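Side-chain contacts in leucyl-trna synthetase (Plasmodium falciparum, PDB 5FOC), which probably charges tRNA with leucine and, through the editing domain that makes up this chain, probably hydrolyses mischarged aminoacyl-tRNA: residues 241-246 and 266-271; 137-142 and 226-231. The protein carries 2 engineered substitutions. All blocks are in the same frame, centred on the assembly; numbering follows the deposited sequence.

Contact 1 of 2, residues 241-246 and 266-271; sequences LPMTTI and YACLED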
loop_
_atom_site.group_PDB
_atom_site.type_symbol
_atom_site.label_atom_id
_atom_site.label_comp_id
_atom_site.label_asym_id
_atom_site.label_seq_id
_atom_site.Cartn_x
_atom_site.Cartn_y
_atom_site.Cartn_z
ATOM N N LEU A 241 -3.097 -7.347 -4.920
ATOM C CA LEU A 241 -3.018 -8.768 -4.769
ATOM C C LEU A 241 -2.950 -9.179 -3.291
ATOM O O LEU A 241 -2.488 -8.377 -2.504
ATOM C CB LEU A 241 -1.785 -9.313 -5.465
ATOM C CG LEU A 241 -1.592 -9.160 -6.974
ATOM C CD1 LEU A 241 -0.300 -9.830 -7.382
ATOM C CD2 LEU A 241 -2.754 -9.805 -7.689
ATOM N N PRO A 242 -3.412 -10.372 -2.962
ATOM C CA PRO A 242 -3.410 -10.812 -1.558
ATOM C C PRO A 242 -2.077 -11.398 -1.097
ATOM O O PRO A 242 -1.499 -12.228 -1.757
ATOM C CB PRO A 242 -4.497 -11.861 -1.532
ATOM C CG PRO A 242 -4.404 -12.493 -2.884
ATOM C CD PRO A 242 -4.115 -11.350 -3.827
ATOM N N MET A 243 -1.631 -10.945 0.094
ATOM C CA MET A 243 -0.422 -11.480 0.729
ATOM C C MET A 243 -0.783 -11.691 2.190
ATOM O O MET A 243 -0.918 -10.730 2.943
ATOM C CB MET A 243 0.731 -10.528 0.535
ATOM C CG MET A 243 2.040 -10.946 1.239
ATOM S SD MET A 243 3.370 -9.722 1.085
ATOM C CE MET A 243 4.479 -10.465 -0.090
ATOM N N THR A 244 -1.010 -12.960 2.562
ATOM C CA THR A 244 -1.479 -13.304 3.922
ATOM C C THR A 244 -0.425 -13.164 4.985
ATOM O O THR A 244 -0.771 -13.229 6.157
ATOM C CB THR A 244 -2.046 -14.731 3.997
ATOM O OG1 THR A 244 -1.035 -15.700 3.635
ATOM C CG2 THR A 244 -3.244 -14.826 3.087
ATOM N N THR A 245 0.834 -12.984 4.589
ATOM C CA THR A 245 1.972 -12.902 5.558
ATOM C C THR A 245 2.183 -11.473 6.031
ATOM O O THR A 245 2.987 -11.241 6.919
ATOM C CB THR A 245 3.274 -13.361 4.899
ATOM O OG1 THR A 245 3.397 -12.690 3.616
ATOM C CG2 THR A 245 3.255 -14.833 4.689
ATOM N N ILE A 246 1.497 -10.497 5.445
ATOM C CA ILE A 246 1.551 -9.111 5.941
ATOM C C ILE A 246 1.132 -9.077 7.428
ATOM O O ILE A 246 0.060 -9.541 7.788
ATOM C CB ILE A 246 0.662 -8.166 5.105
ATOM C CG1 ILE A 246 1.357 -7.972 3.780
ATOM C CG2 ILE A 246 0.422 -6.848 5.822
ATOM C CD1 ILE A 246 0.445 -7.299 2.768
ATOM N N TYR A 266 8.641 -11.572 -4.883
ATOM C CA TYR A 266 8.783 -12.565 -5.942
ATOM C C TYR A 266 8.034 -13.851 -5.609
ATOM O O TYR A 266 7.302 -14.430 -6.452
ATOM C CB TYR A 266 10.256 -12.888 -6.202
ATOM C CG TYR A 266 10.414 -13.774 -7.393
ATOM C CD1 TYR A 266 10.498 -13.217 -8.659
ATOM C CD2 TYR A 266 10.390 -15.160 -7.285
ATOM C CE1 TYR A 266 10.570 -14.034 -9.802
ATOM C CE2 TYR A 266 10.458 -15.980 -8.418
ATOM C CZ TYR A 266 10.556 -15.410 -9.677
ATOM O OH TYR A 266 10.632 -16.191 -10.809
ATOM N N ALA A 267 8.265 -14.343 -4.383
ATOM C CA ALA A 267 7.667 -15.587 -3.918
ATOM C C ALA A 267 6.149 -15.555 -3.973
ATOM O O ALA A 267 5.517 -16.522 -4.411
ATOM C CB ALA A 267 8.107 -15.887 -2.496
ATOM N N CYS A 268 5.579 -14.455 -3.525
ATOM C CA CYS A 268 4.126 -14.323 -3.414
ATOM C C CYS A 268 3.497 -14.251 -4.828
ATOM O O CYS A 268 2.489 -14.931 -5.121
ATOM C CB CYS A 268 3.757 -13.100 -2.601
ATOM S SG CYS A 268 2.005 -12.839 -2.387
ATOM N N LEU A 269 4.114 -13.433 -5.670
ATOM C CA LEU A 269 3.652 -13.319 -7.051
ATOM C C LEU A 269 3.757 -14.670 -7.772
ATOM O O LEU A 269 2.807 -15.074 -8.478
ATOM C CB LEU A 269 4.386 -12.181 -7.780
ATOM C CG LEU A 269 3.989 -11.960 -9.258
ATOM C CD1 LEU A 269 2.471 -11.749 -9.442
ATOM C CD2 LEU A 269 4.815 -10.794 -9.820
ATOM N N GLU A 270 4.850 -15.390 -7.580
ATOM C CA GLU A 270 5.034 -16.724 -8.142
ATOM C C GLU A 270 3.971 -17.730 -7.660
ATOM O O GLU A 270 3.495 -18.511 -8.450
ATOM C CB GLU A 270 6.460 -17.219 -7.870
ATOM C CG GLU A 270 6.781 -18.636 -8.318
ATOM C CD GLU A 270 6.971 -18.823 -9.814
ATOM O OE1 GLU A 270 6.766 -17.875 -10.608
ATOM O OE2 GLU A 270 7.332 -19.963 -10.196
ATOM N N ASP A 271 3.582 -17.685 -6.376
ATOM C CA ASP A 271 2.537 -18.579 -5.841
ATOM C C ASP A 271 1.191 -18.238 -6.469
ATOM O O ASP A 271 0.413 -19.119 -6.843
ATOM C CB ASP A 271 2.448 -18.487 -4.304
ATOM C CG ASP A 271 3.476 -19.347 -3.595
ATOM O OD1 ASP A 271 4.167 -20.163 -4.202
ATOM O OD2 ASP A 271 3.656 -19.153 -2.376
#
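C268, on helix 263-274, lies against the carbonyl of P242, the last residue of strand 238-242, and the side chain of M243 just after it. Its SG lies 3.6 Å from the carbonyl oxygen P242 O and 3.9 Å from M243 CB, a van der Waals approach at the chain itself. M243 touches the cysteine at a second point: the thioether chain runs extended through chi2, and the bend at chi3 (-106°) carries the methyl CE toward the helix, 3.7 Å from C268 CB. M243 thus lies alongside C268 with both CB and CE in contact.

A second, separate apolar touch joins two leucine branches one helix residue further on. CD1 of L241 meets CD1 of L269 at 4.0 Å, methyl against methyl, the two chains crossing at a slant. Beyond the pair, Y138 packs on both leucines and F140 on both M243 and C268, so strand 138-141 lines the same apolar layer.

No hydrogen bond crosses between the segments. Helix 263-274 is seated on this strand end of the editing domain's mixed sheet largely by buried methyl, methylene and thiol surfaces, with one carbonyl oxygen beside the sulfur; dispersion and the exclusion of water are therefore the likely source of adhesion.

Contact 2 of 2, residues 137-142 and 226-231; sequences NYTFIN and LETYTN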
loop_
_atom_site.group_PDB
_atom_site.type_symbol
_atom_site.label_atom_id
_atom_site.label_comp_id
_atom_site.label_asym_id
_atom_site.label_seq_id
_atom_site.Cartn_x
_atom_site.Cartn_y
_atom_site.Cartn_z
ATOM N N ASN A 137 5.197 -3.466 -9.374
ATOM C CA ASN A 137 4.240 -4.096 -10.364
ATOM C C ASN A 137 2.876 -4.431 -9.818
ATOM O O ASN A 137 1.899 -4.610 -10.583
ATOM C CB ASN A 137 4.912 -5.240 -11.138
ATOM C CG ASN A 137 5.480 -6.343 -10.285
ATOM O OD1 ASN A 137 5.867 -6.097 -9.105
ATOM N ND2 ASN A 137 5.641 -7.526 -10.846
ATOM N N TYR A 138 2.721 -4.516 -8.498
ATOM C CA TYR A 138 1.496 -4.787 -7.819
ATOM C C TYR A 138 1.483 -4.064 -6.473
ATOM O O TYR A 138 2.494 -3.400 -6.124
ATOM C CB TYR A 138 1.255 -6.295 -7.607
ATOM C CG TYR A 138 1.095 -7.009 -8.901
ATOM C CD1 TYR A 138 -0.141 -6.998 -9.500
ATOM C CD2 TYR A 138 2.147 -7.612 -9.555
ATOM C CE1 TYR A 138 -0.319 -7.625 -10.718
ATOM C CE2 TYR A 138 1.977 -8.276 -10.767
ATOM C CZ TYR A 138 0.716 -8.229 -11.366
ATOM O OH TYR A 138 0.570 -8.855 -12.630
ATOM N N THR A 139 0.345 -4.118 -5.822
ATOM C CA THR A 139 0.188 -3.629 -4.453
ATOM C C THR A 139 -0.342 -4.781 -3.626
ATOM O O THR A 139 -1.322 -5.400 -3.939
ATOM C CB THR A 139 -0.801 -2.427 -4.435
ATOM O OG1 THR A 139 -0.234 -1.341 -5.167
ATOM C CG2 THR A 139 -1.169 -2.040 -3.005
ATOM N N PHE A 140 0.325 -5.106 -2.522
ATOM C CA PHE A 140 -0.129 -6.184 -1.682
ATOM C C PHE A 140 -0.884 -5.704 -0.436
ATOM O O PHE A 140 -0.545 -4.648 0.157
ATOM C CB PHE A 140 1.021 -7.041 -1.143
ATOM C CG PHE A 140 1.767 -7.858 -2.143
ATOM C CD1 PHE A 140 1.124 -8.832 -2.926
ATOM C CD2 PHE A 140 3.163 -7.764 -2.214
ATOM C CE1 PHE A 140 1.884 -9.655 -3.786
ATOM C CE2 PHE A 140 3.898 -8.567 -3.048
ATOM C CZ PHE A 140 3.253 -9.504 -3.863
ATOM N N ILE A 141 -1.907 -6.480 -0.098
ATOM C CA ILE A 141 -2.772 -6.245 1.059
ATOM C C ILE A 141 -3.072 -7.562 1.735
ATOM O O ILE A 141 -2.990 -8.617 1.114
ATOM C CB ILE A 141 -4.066 -5.510 0.630
ATOM C CG1 ILE A 141 -4.751 -4.823 1.778
ATOM C CG2 ILE A 141 -5.031 -6.445 -0.074
ATOM C CD1 ILE A 141 -5.824 -3.818 1.373
ATOM N N ASN A 142 -3.323 -7.529 3.052
ATOM C CA ASN A 142 -3.701 -8.756 3.709
ATOM C C ASN A 142 -5.185 -8.997 3.520
ATOM O O ASN A 142 -5.963 -8.217 4.018
ATOM C CB ASN A 142 -3.321 -8.721 5.196
ATOM C CG ASN A 142 -3.525 -10.051 5.891
ATOM O OD1 ASN A 142 -4.449 -10.798 5.624
ATOM N ND2 ASN A 142 -2.628 -10.353 6.816
ATOM N N LEU A 226 -8.482 -4.350 -7.582
ATOM C CA LEU A 226 -8.474 -2.934 -7.864
ATOM C C LEU A 226 -7.172 -2.520 -8.505
ATOM O O LEU A 226 -6.082 -2.985 -8.127
ATOM C CB LEU A 226 -8.646 -2.064 -6.623
ATOM C CG LEU A 226 -9.991 -1.803 -6.001
ATOM C CD1 LEU A 226 -9.840 -0.822 -4.838
ATOM C CD2 LEU A 226 -10.902 -1.179 -7.031
ATOM N N GLU A 227 -7.269 -1.592 -9.434
ATOM C CA GLU A 227 -6.094 -1.074 -10.118
ATOM C C GLU A 227 -5.604 0.147 -9.341
ATOM O O GLU A 227 -6.374 1.040 -8.992
ATOM C CB GLU A 227 -6.488 -0.737 -11.608
ATOM C CG GLU A 227 -5.263 -0.331 -12.414
ATOM C CD GLU A 227 -5.594 0.140 -13.833
ATOM O OE1 GLU A 227 -6.716 0.611 -14.008
ATOM O OE2 GLU A 227 -4.720 0.077 -14.703
ATOM N N THR A 228 -4.293 0.134 -9.022
ATOM C CA THR A 228 -3.633 1.282 -8.364
ATOM C C THR A 228 -2.412 1.773 -9.162
ATOM O O THR A 228 -1.917 1.085 -10.074
ATOM C CB THR A 228 -3.233 0.946 -6.893
ATOM O OG1 THR A 228 -2.213 -0.029 -6.932
ATOM C CG2 THR A 228 -4.453 0.453 -6.095
ATOM N N TYR A 229 -1.891 2.943 -8.774
ATOM C CA TYR A 229 -0.657 3.428 -9.355
ATOM C C TYR A 229 0.008 4.381 -8.351
ATOM O O TYR A 229 -0.650 4.881 -7.447
ATOM C CB TYR A 229 -0.894 4.076 -10.760
ATOM C CG TYR A 229 -1.665 5.343 -10.671
ATOM C CD1 TYR A 229 -3.042 5.327 -10.509
ATOM C CD2 TYR A 229 -1.011 6.578 -10.663
ATOM C CE1 TYR A 229 -3.768 6.506 -10.389
ATOM C CE2 TYR A 229 -1.720 7.761 -10.490
ATOM C CZ TYR A 229 -3.106 7.724 -10.383
ATOM O OH TYR A 229 -3.801 8.922 -10.244
ATOM N N THR A 230 1.283 4.641 -8.595
ATOM C CA THR A 230 2.000 5.709 -7.865
ATOM C C THR A 230 2.576 6.694 -8.872
ATOM O O THR A 230 2.558 6.401 -10.112
ATOM C CB THR A 230 3.195 5.149 -7.042
ATOM O OG1 THR A 230 4.282 4.847 -7.911
ATOM C CG2 THR A 230 2.784 3.946 -6.188
ATOM N N ASN A 231 3.098 7.830 -8.439
ATOM C CA ASN A 231 3.754 8.759 -9.362
ATOM C C ASN A 231 5.229 8.429 -9.614
ATOM O O ASN A 231 5.940 9.191 -10.280
ATOM C CB ASN A 231 3.583 10.205 -8.885
ATOM C CG ASN A 231 2.148 10.676 -8.999
ATOM O OD1 ASN A 231 1.444 10.361 -9.980
ATOM N ND2 ASN A 231 1.706 11.452 -8.043
#
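T139 of strand 138-141 and T228 of strand 227-229 bring their CA atoms to 7.3 Å, the nearest approach of two strands that do not pair with each other. No backbone hydrogen bond passes between them, and their directions are strongly skewed. Both CB atoms point across the gap, which leaves the meeting to one pair of side chains, while Y138 and Y229 beside them turn to the other side.

The two threonines meet hydroxyl to hydroxyl. T139 OG1 donates to T228 OG1 over 3.0 Å, and the angle at T139 OG1 from its own CB to the acceptor is about 112°, close to tetrahedral. With chi1 at -65°, OG1 of T139 stands beside its backbone N and its methyl CG2 is turned off to the other side of CB. T228 has the opposite sense, chi1 67°, which sets its hydroxyl between backbone N and carbonyl carbon and directs it toward T139. T228 OG1 is also hydrogen-bonded to the main-chain oxygen L238 O. It accepts from one side chain and hands its own proton to a strand carbonyl, a short relay in which one accepted and one donated bond satisfy this buried hydroxyl and would restrict its rotation. Apart from this bond the touch is slight, with T139 CB 3.7 Å from T228 OG1.

Strand 238-242 is the shared neighbour, running parallel to 138-141 and antiparallel to 227-229, and T139 bonds to it through the backbone at Y239 and L241. I13 of strand 7-15 packs on both threonines. On its remaining side strand 138-141 pairs antiparallel with strand 254-257. The threonine bond thus joins two strands of the editing domain's curled mixed sheet that both flank 238-242, with the centre of the contact about 6 Å from the centre of the chain.

Of the four segments, 137-142 on strand 138-141 comes first from the N terminus, and contact 2 closes a loop of 83 residues when the chain returns as strand 227-229. Contact 1 opens only afterwards, at the end of strand 238-242, and closes at helix 263-274 after 19 residues that include strand 254-257. The two loops are therefore in series, neither nested nor crossing. They join where strands 138-141 and 238-242 lie side by side: L241 N reaches T139 O at 2.8 Å and M243 N reaches I141 O at 2.9 Å, both probable hydrogen bonds. Contact 2 ties together strands within the mixed sheet, while contact 1 fastens a helix to it.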